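Glucuronan lyase A (Trichoderma reesei, PDB 2ZZJ) acts as an endo-beta-1,4-glucuronan lyase, probably cutting the polysaccharide within its chain, and carries a bound calcium ion in its beta-jelly-roll fold. Local coordinates at residues 17-22 and 51-56; 85-90 and 197-202. One frame throughout, in Å; residues are numbered along the deposited sequence.

Contact 1: residues 17-22 and 51-56; sequences RKENQG and RYHSEV
Arg17 pairs with Glu55, and Lys18 with Ser54, in an antiparallel strand contact where the short strand 15-18 borders one sheet of the beta-jelly roll. Two backbone bonds join Arg17 and Glu55, the straighter running from Arg17 N to Glu55 O (2.8 Å). Glu19 N continues the pairing to His53 O as the chain enters a type II' turn, Glu19 to Gly22. Beyond the strand a side chain takes over: Glu19 OE2 accepts the backbone N-H of His53 (2.9 Å) on its anti lone pair. The same oxygen lies near the imidazole plane, at the edge by ND1, but the modelled separation is too short for its exact length to be trusted. An alanine in place of Glu19 would probably leave the backbone N-H of His53 without this acceptor and the imidazole without its carboxylate neighbour. The aliphatic part of Arg17 lies alongside this histidine, CD 3.4 Å from His53 CB. CG stands anti to the backbone N (chi1 -180°), and a bend at chi3 turns NE out of the extended line. NH1 forms a salt bridge to Glu55 OE1 (3.1 Å), though the hydrogen bond within it is weak; Asp57 takes NH2, while Arg196 and Gln91 hold the Glu55 carboxylate. At the turn's end a CB on Gly22 would hit the Ser54 hydroxyl, which bonds to Thr41 O: OG sits 3.4 Å from Gly22 CA.

Contact 2: residues 85-90 and 197-202; sequences QSYNIA and VGLYAN
Tyr87 lays its ring beside the small methyl of Ala201, CD1 4.0 Å from that CB, while Leu199 fills the flank next to it with CD1 4.1 Å from Tyr87 CB. The alanine methyl thus lies obliquely by CD1 and CE1 of the ring and the leucine branch by the base of the side chain, whose hydroxyl reaches on to Trp204 NE1. On the other face of the sheet, Asn88 and Tyr200 abut CB to CB at 3.9 Å, and their backbones exchange two hydrogen bonds. Asn202 then folds back over Tyr200: its CB stands 3.4 Å above the ring plane, displaced toward the rim. Its chi1 (54°) sets CG between the backbone N and the carbonyl carbon, and OD1 of that amide accepts from Ser86 OG in the carbonyl plane, on a lone pair (2.7 Å). One water fits among Ser86 OG, Asn88 OD1 and Asn202 ND2; a second joins Asn88 ND2 to Gly198 O. Further along, Ala90 CB meets Val197 CG1 at 4.2 Å, but the pairing has slipped by one residue. Gly198 and Leu199 stand opposite Ile89 alone; the chain turns a corner at Gly198, whose backbone angles would jam any CB against the preceding carbonyl, and its N bonds to Ile89 O (2.9 Å). Toward the next strand, Ile89 and Ala90 both face Ile112, a classic beta bulge within the antiparallel sheet of a jelly roll.

In the fold
Contacts 1 and 2 illustrate how one sheet changes its chemistry from border to interior. They are neighbours, their centres 10 Å apart: strand 53-63 lies between strand 15-18 of contact 1 and strand 199-200 of contact 2, pairing with both, and Ser54 N is probably bonded to Leu199 O (2.7 Å). On one face the His53 ring stacks on that of Tyr200, linking the two contacts. Contact 1, partly buried and farther from the chain centre, relies on carboxylates, a guanidinium and an imidazole. Contact 2 is buried, uses neutral amides, a hydroxyl and waters, and packs apolar groups toward strand 216-227. The calcium ion lies about 12 Å from the Val197 side chain.

Contact 1: residues 17-22 and 51-56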
ATOM      1  N   ARG A  17      -2.804 -13.207   1.459  1.00 21.12           N
ATOM      2  CA  ARG A  17      -1.803 -13.687   0.483  1.00 21.52           C
ATOM      3  C   ARG A  17      -0.489 -13.859   1.230  1.00 21.84           C
ATOM      4  O   ARG A  17       0.005 -12.898   1.815  1.00 19.73           O
ATOM      5  CB  ARG A  17      -1.668 -12.677  -0.649  1.00 20.28           C
ATOM      6  CG  ARG A  17      -0.664 -13.017  -1.763  1.00 21.62           C
ATOM      7  CD  ARG A  17      -0.646 -11.944  -2.902  1.00 23.74           C
ATOM      8  NE  ARG A  17      -1.945 -11.810  -3.537  1.00 27.19           N
ATOM      9  CZ  ARG A  17      -2.899 -10.930  -3.184  1.00 27.68           C
ATOM     10  NH1 ARG A  17      -2.688  -9.991  -2.225  1.00 21.03           N
ATOM     11  NH2 ARG A  17      -4.073 -10.983  -3.820  1.00 25.56           N
ATOM     12  N   LYS A  18       0.032 -15.090   1.269  1.00 22.55           N
ATOM     13  CA  LYS A  18       1.297 -15.396   1.945  1.00 24.25           C
ATOM     14  C   LYS A  18       2.164 -16.137   0.951  1.00 24.62           C
ATOM     15  O   LYS A  18       2.281 -17.359   1.029  1.00 25.89           O
ATOM     16  CB  LYS A  18       1.090 -16.332   3.138  1.00 24.46           C
ATOM     17  CG  LYS A  18       0.017 -15.980   4.132  1.00 27.69           C
ATOM     18  CD  LYS A  18      -0.451 -17.279   4.801  1.00 34.77           C
ATOM     19  CE  LYS A  18      -1.924 -17.216   5.149  1.00 38.23           C
ATOM     20  NZ  LYS A  18      -2.713 -18.425   4.681  1.00 42.12           N
ATOM     21  N   GLU A  19       2.757 -15.409   0.024  1.00 24.75           N
ATOM     22  CA  GLU A  19       3.515 -15.977  -1.083  1.00 25.12           C
ATOM     23  C   GLU A  19       4.836 -16.602  -0.600  1.00 25.45           C
ATOM     24  O   GLU A  19       5.554 -16.036   0.255  1.00 24.62           O
ATOM     25  CB  GLU A  19       3.749 -14.872  -2.105  1.00 26.20           C
ATOM     26  CG  GLU A  19       3.732 -15.261  -3.527  1.00 27.59           C
ATOM     27  CD  GLU A  19       3.608 -14.063  -4.469  1.00 32.15           C
ATOM     28  OE1 GLU A  19       3.356 -14.280  -5.689  1.00 34.12           O
ATOM     29  OE2 GLU A  19       3.763 -12.912  -4.015  1.00 26.19           O
ATOM     30  N   ASN A  20       5.171 -17.782  -1.137  1.00 25.21           N
ATOM     31  CA  ASN A  20       6.465 -18.421  -0.833  1.00 24.81           C
ATOM     32  C   ASN A  20       6.596 -18.742   0.660  1.00 24.01           C
ATOM     33  O   ASN A  20       5.773 -19.450   1.204  1.00 24.36           O
ATOM     34  CB  ASN A  20       7.627 -17.557  -1.379  1.00 25.08           C
ATOM     35  CG  ASN A  20       8.982 -18.264  -1.349  1.00 26.84           C
ATOM     36  OD1 ASN A  20      10.026 -17.602  -1.378  1.00 27.25           O
ATOM     37  ND2 ASN A  20       8.978 -19.587  -1.280  1.00 27.59           N
ATOM     38  N   GLN A  21       7.608 -18.211   1.337  1.00 23.42           N
ATOM     39  CA  GLN A  21       7.743 -18.428   2.772  1.00 23.56           C
ATOM     40  C   GLN A  21       7.096 -17.329   3.641  1.00 22.38           C
ATOM     41  O   GLN A  21       7.282 -17.304   4.852  1.00 20.56           O
ATOM     42  CB  GLN A  21       9.214 -18.601   3.162  1.00 23.61           C
ATOM     43  CG  GLN A  21       9.804 -19.960   2.710  1.00 27.01           C
ATOM     44  CD  GLN A  21      11.238 -20.221   3.199  1.00 28.30           C
ATOM     45  OE1 GLN A  21      11.667 -19.737   4.254  1.00 35.51           O
ATOM     46  NE2 GLN A  21      11.982 -21.014   2.422  1.00 36.04           N
ATOM     47  N   GLY A  22       6.328 -16.445   3.012  1.00 22.30           N
ATOM     48  CA  GLY A  22       5.677 -15.339   3.756  1.00 21.37           C
ATOM     49  C   GLY A  22       4.693 -15.810   4.817  1.00 21.80           C
ATOM     50  O   GLY A  22       4.109 -16.903   4.701  1.00 21.67           O
ATOM     51  N   ARG A  51       7.305 -13.995  -6.724  1.00 25.33           N
ATOM     52  CA  ARG A  51       7.163 -12.718  -6.004  1.00 24.02           C
ATOM     53  C   ARG A  51       6.963 -12.931  -4.519  1.00 22.52           C
ATOM     54  O   ARG A  51       6.830 -14.063  -4.062  1.00 21.21           O
ATOM     55  CB  ARG A  51       6.077 -11.835  -6.647  1.00 23.97           C
ATOM     56  CG  ARG A  51       6.528 -11.262  -7.983  1.00 25.95           C
ATOM     57  CD  ARG A  51       5.510 -10.357  -8.629  1.00 27.10           C
ATOM     58  NE  ARG A  51       5.950  -9.805  -9.923  1.00 29.20           N
ATOM     59  CZ  ARG A  51       5.844 -10.447 -11.089  1.00 32.28           C
ATOM     60  NH1 ARG A  51       5.313 -11.668 -11.132  1.00 34.76           N
ATOM     61  NH2 ARG A  51       6.245  -9.870 -12.223  1.00 31.40           N
ATOM     62  N   TYR A  52       6.994 -11.836  -3.752  1.00 20.79           N
ATOM     63  CA  TYR A  52       7.128 -11.922  -2.314  1.00 18.73           C
ATOM     64  C   TYR A  52       6.075 -11.029  -1.647  1.00 18.36           C
ATOM     65  O   TYR A  52       6.414 -10.051  -0.970  1.00 17.33           O
ATOM     66  CB  TYR A  52       8.519 -11.427  -1.926  1.00 18.92           C
ATOM     67  CG  TYR A  52       9.700 -12.338  -2.267  1.00 19.04           C
ATOM     68  CD1 TYR A  52      10.109 -13.340  -1.391  1.00 17.47           C
ATOM     69  CD2 TYR A  52      10.463 -12.123  -3.437  1.00 20.29           C
ATOM     70  CE1 TYR A  52      11.242 -14.162  -1.687  1.00 18.94           C
ATOM     71  CE2 TYR A  52      11.592 -12.928  -3.731  1.00 18.85           C
ATOM     72  CZ  TYR A  52      11.959 -13.931  -2.853  1.00 19.46           C
ATOM     73  OH  TYR A  52      13.081 -14.705  -3.135  1.00 21.33           O
ATOM     74  N   HIS A  53       4.803 -11.370  -1.844  1.00 17.07           N
ATOM     75  CA  HIS A  53       3.683 -10.628  -1.235  1.00 17.06           C
ATOM     76  C   HIS A  53       3.254 -11.294   0.055  1.00 16.15           C
ATOM     77  O   HIS A  53       2.941 -12.493   0.076  1.00 16.66           O
ATOM     78  CB  HIS A  53       2.441 -10.689  -2.123  1.00 17.33           C
ATOM     79  CG  HIS A  53       2.561 -10.008  -3.437  1.00 16.77           C
ATOM     80  ND1 HIS A  53       3.023 -10.652  -4.567  1.00 17.62           N
ATOM     81  CD2 HIS A  53       2.177  -8.773  -3.837  1.00 17.17           C
ATOM     82  CE1 HIS A  53       2.943  -9.836  -5.597  1.00 18.04           C
ATOM     83  NE2 HIS A  53       2.430  -8.690  -5.184  1.00 19.48           N
ATOM     84  N   SER A  54       3.187 -10.524   1.134  1.00 14.49           N
ATOM     85  CA  SER A  54       2.467 -10.968   2.344  1.00 14.72           C
ATOM     86  C   SER A  54       1.440  -9.864   2.645  1.00 15.16           C
ATOM     87  O   SER A  54       1.790  -8.844   3.232  1.00 13.90           O
ATOM     88  CB  SER A  54       3.409 -11.168   3.524  1.00 15.78           C
ATOM     89  OG  SER A  54       4.193 -12.335   3.390  1.00 14.13           O
ATOM     90  N   GLU A  55       0.192 -10.049   2.211  1.00 13.96           N
ATOM     91  CA  GLU A  55      -0.794  -8.957   2.170  1.00 14.20           C
ATOM     92  C   GLU A  55      -2.184  -9.445   2.607  1.00 14.62           C
ATOM     93  O   GLU A  55      -2.468 -10.665   2.580  1.00 13.07           O
ATOM     94  CB  GLU A  55      -0.932  -8.390   0.733  1.00 13.29           C
ATOM     95  CG  GLU A  55       0.281  -7.567   0.224  1.00 14.09           C
ATOM     96  CD  GLU A  55       0.174  -7.204  -1.247  1.00 16.14           C
ATOM     97  OE1 GLU A  55      -0.346  -8.039  -2.047  1.00 16.56           O
ATOM     98  OE2 GLU A  55       0.594  -6.081  -1.614  1.00 15.25           O
ATOM     99  N   VAL A  56      -3.016  -8.495   3.030  1.00 13.27           N
ATOM    100  CA  VAL A  56      -4.436  -8.750   3.214  1.00 13.06           C
ATOM    101  C   VAL A  56      -5.189  -7.805   2.307  1.00 14.21           C
ATOM    102  O   VAL A  56      -4.755  -6.665   2.094  1.00 13.87           O
ATOM    103  CB  VAL A  56      -4.878  -8.598   4.661  1.00 11.27           C
ATOM    104  CG1 VAL A  56      -4.251  -9.729   5.499  1.00 12.91           C
ATOM    105  CG2 VAL A  56      -4.454  -7.173   5.229  1.00 11.56           C
TER
HETATM  106  O   HOH W   1       4.771 -15.439  -7.568  1.00 34.57           O

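Contact 2: residues 85-90 and 197-202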
ATOM      1  N   GLN A  85      16.640  -0.562  -1.816  1.00 19.23           N
ATOM      2  CA  GLN A  85      15.571  -1.279  -2.528  1.00 19.25           C
ATOM      3  C   GLN A  85      14.213  -0.844  -1.986  1.00 18.59           C
ATOM      4  O   GLN A  85      14.137  -0.244  -0.916  1.00 19.96           O
ATOM      5  CB  GLN A  85      15.725  -2.792  -2.400  1.00 17.75           C
ATOM      6  CG  GLN A  85      16.875  -3.368  -3.246  1.00 19.85           C
ATOM      7  CD  GLN A  85      16.950  -4.874  -3.199  1.00 18.28           C
ATOM      8  OE1 GLN A  85      16.997  -5.476  -2.133  1.00 19.58           O
ATOM      9  NE2 GLN A  85      17.041  -5.494  -4.372  1.00 22.44           N
ATOM     10  N   SER A  86      13.156  -1.127  -2.743  1.00 18.23           N
ATOM     11  CA  SER A  86      11.787  -0.914  -2.272  1.00 16.49           C
ATOM     12  C   SER A  86      11.294  -2.085  -1.453  1.00 15.84           C
ATOM     13  O   SER A  86      11.455  -3.228  -1.862  1.00 15.77           O
ATOM     14  CB  SER A  86      10.841  -0.741  -3.460  1.00 16.45           C
ATOM     15  OG  SER A  86       9.479  -0.930  -3.064  1.00 17.40           O
ATOM     16  N   TYR A  87      10.672  -1.780  -0.319  1.00 14.94           N
ATOM     17  CA  TYR A  87       9.784  -2.720   0.400  1.00 13.78           C
ATOM     18  C   TYR A  87       8.423  -2.038   0.422  1.00 13.74           C
ATOM     19  O   TYR A  87       8.263  -0.978   1.024  1.00 11.24           O
ATOM     20  CB  TYR A  87      10.290  -3.051   1.812  1.00 13.84           C
ATOM     21  CG  TYR A  87      11.603  -3.805   1.777  1.00 14.09           C
ATOM     22  CD1 TYR A  87      11.611  -5.194   1.678  1.00 14.88           C
ATOM     23  CD2 TYR A  87      12.837  -3.115   1.776  1.00 14.53           C
ATOM     24  CE1 TYR A  87      12.816  -5.899   1.622  1.00 14.87           C
ATOM     25  CE2 TYR A  87      14.054  -3.815   1.716  1.00 14.76           C
ATOM     26  CZ  TYR A  87      14.025  -5.208   1.627  1.00 15.78           C
ATOM     27  OH  TYR A  87      15.186  -5.957   1.548  1.00 13.93           O
ATOM     28  N   ASN A  88       7.474  -2.616  -0.307  1.00 12.86           N
ATOM     29  CA  ASN A  88       6.176  -1.993  -0.484  1.00 12.54           C
ATOM     30  C   ASN A  88       5.336  -2.330   0.742  1.00 11.84           C
ATOM     31  O   ASN A  88       5.419  -3.449   1.260  1.00 11.95           O
ATOM     32  CB  ASN A  88       5.511  -2.517  -1.755  1.00 13.01           C
ATOM     33  CG  ASN A  88       4.422  -1.588  -2.259  1.00 13.66           C
ATOM     34  OD1 ASN A  88       4.695  -0.569  -2.917  1.00 13.45           O
ATOM     35  ND2 ASN A  88       3.174  -1.930  -1.953  1.00 11.76           N
ATOM     36  N   ILE A  89       4.558  -1.362   1.224  1.00 11.53           N
ATOM     37  CA  ILE A  89       3.755  -1.591   2.425  1.00 11.93           C
ATOM     38  C   ILE A  89       2.217  -1.513   2.213  1.00 10.89           C
ATOM     39  O   ILE A  89       1.468  -1.978   3.086  1.00 10.74           O
ATOM     40  CB  ILE A  89       4.170  -0.704   3.627  1.00 13.51           C
ATOM     41  CG1 ILE A  89       4.003   0.804   3.315  1.00 12.29           C
ATOM     42  CG2 ILE A  89       5.651  -1.011   4.072  1.00 11.66           C
ATOM     43  CD1 ILE A  89       4.229   1.711   4.578  1.00 13.79           C
ATOM     44  N   ALA A  90       1.769  -0.910   1.102  1.00 10.62           N
ATOM     45  CA  ALA A  90       0.323  -0.850   0.752  1.00 10.83           C
ATOM     46  C   ALA A  90       0.179  -0.591  -0.736  1.00 12.17           C
ATOM     47  O   ALA A  90       1.082   0.011  -1.371  1.00 12.14           O
ATOM     48  CB  ALA A  90      -0.382   0.270   1.533  1.00 10.96           C
ATOM     49  N   VAL A 197      -3.101  -3.981   2.168  1.00 13.00           N
ATOM     50  CA  VAL A 197      -1.995  -3.595   3.054  1.00 12.84           C
ATOM     51  C   VAL A 197      -1.118  -4.813   3.324  1.00 12.92           C
ATOM     52  O   VAL A 197      -1.614  -5.949   3.473  1.00 12.64           O
ATOM     53  CB  VAL A 197      -2.430  -2.839   4.374  1.00 14.41           C
ATOM     54  CG1 VAL A 197      -3.238  -1.558   4.064  1.00 16.09           C
ATOM     55  CG2 VAL A 197      -3.151  -3.776   5.363  1.00 14.73           C
ATOM     56  N   GLY A 198       0.191  -4.600   3.383  1.00 11.56           N
ATOM     57  CA  GLY A 198       1.078  -5.706   3.682  1.00 11.24           C
ATOM     58  C   GLY A 198       2.453  -5.563   3.072  1.00 11.92           C
ATOM     59  O   GLY A 198       2.684  -4.695   2.216  1.00 12.62           O
ATOM     60  N   LEU A 199       3.345  -6.441   3.519  1.00 12.20           N
ATOM     61  CA  LEU A 199       4.752  -6.380   3.096  1.00 12.98           C
ATOM     62  C   LEU A 199       4.862  -7.068   1.747  1.00 13.81           C
ATOM     63  O   LEU A 199       4.609  -8.288   1.634  1.00 15.00           O
ATOM     64  CB  LEU A 199       5.632  -7.082   4.136  1.00 12.26           C
ATOM     65  CG  LEU A 199       7.124  -7.216   3.740  1.00 13.26           C
ATOM     66  CD1 LEU A 199       7.791  -5.826   3.445  1.00 14.10           C
ATOM     67  CD2 LEU A 199       7.823  -7.920   4.860  1.00 13.78           C
ATOM     68  N   TYR A 200       5.247  -6.294   0.744  1.00 14.21           N
ATOM     69  CA  TYR A 200       5.473  -6.795  -0.609  1.00 14.41           C
ATOM     70  C   TYR A 200       6.891  -6.451  -1.030  1.00 14.33           C
ATOM     71  O   TYR A 200       7.215  -5.294  -1.333  1.00 14.06           O
ATOM     72  CB  TYR A 200       4.403  -6.238  -1.562  1.00 15.21           C
ATOM     73  CG  TYR A 200       4.677  -6.437  -3.047  1.00 17.10           C
ATOM     74  CD1 TYR A 200       5.289  -7.605  -3.508  1.00 20.28           C
ATOM     75  CD2 TYR A 200       4.247  -5.503  -3.987  1.00 17.68           C
ATOM     76  CE1 TYR A 200       5.517  -7.809  -4.878  1.00 21.13           C
ATOM     77  CE2 TYR A 200       4.488  -5.682  -5.366  1.00 19.67           C
ATOM     78  CZ  TYR A 200       5.105  -6.854  -5.788  1.00 20.45           C
ATOM     79  OH  TYR A 200       5.353  -7.066  -7.125  1.00 19.28           O
ATOM     80  N   ALA A 201       7.763  -7.441  -0.972  1.00 14.61           N
ATOM     81  CA  ALA A 201       9.185  -7.173  -1.159  1.00 15.05           C
ATOM     82  C   ALA A 201       9.455  -7.199  -2.637  1.00 16.48           C
ATOM     83  O   ALA A 201       9.973  -8.184  -3.168  1.00 18.00           O
ATOM     84  CB  ALA A 201      10.023  -8.201  -0.388  1.00 15.17           C
ATOM     85  N   ASN A 202       9.050  -6.136  -3.322  1.00 17.01           N
ATOM     86  CA  ASN A 202       9.018  -6.160  -4.786  1.00 17.95           C
ATOM     87  C   ASN A 202      10.401  -6.084  -5.474  1.00 18.96           C
ATOM     88  O   ASN A 202      10.641  -6.699  -6.528  1.00 19.36           O
ATOM     89  CB  ASN A 202       8.033  -5.127  -5.359  1.00 17.72           C
ATOM     90  CG  ASN A 202       8.262  -3.708  -4.860  1.00 18.14           C
ATOM     91  OD1 ASN A 202       8.820  -3.475  -3.801  1.00 18.50           O
ATOM     92  ND2 ASN A 202       7.746  -2.750  -5.604  1.00 20.86           N
TER
HETATM   93  O   HOH W   2       6.978  -0.269  -4.392  1.00 18.22           O
HETATM   94  O   HOH W   3       1.940  -4.037  -0.373  1.00 15.40           O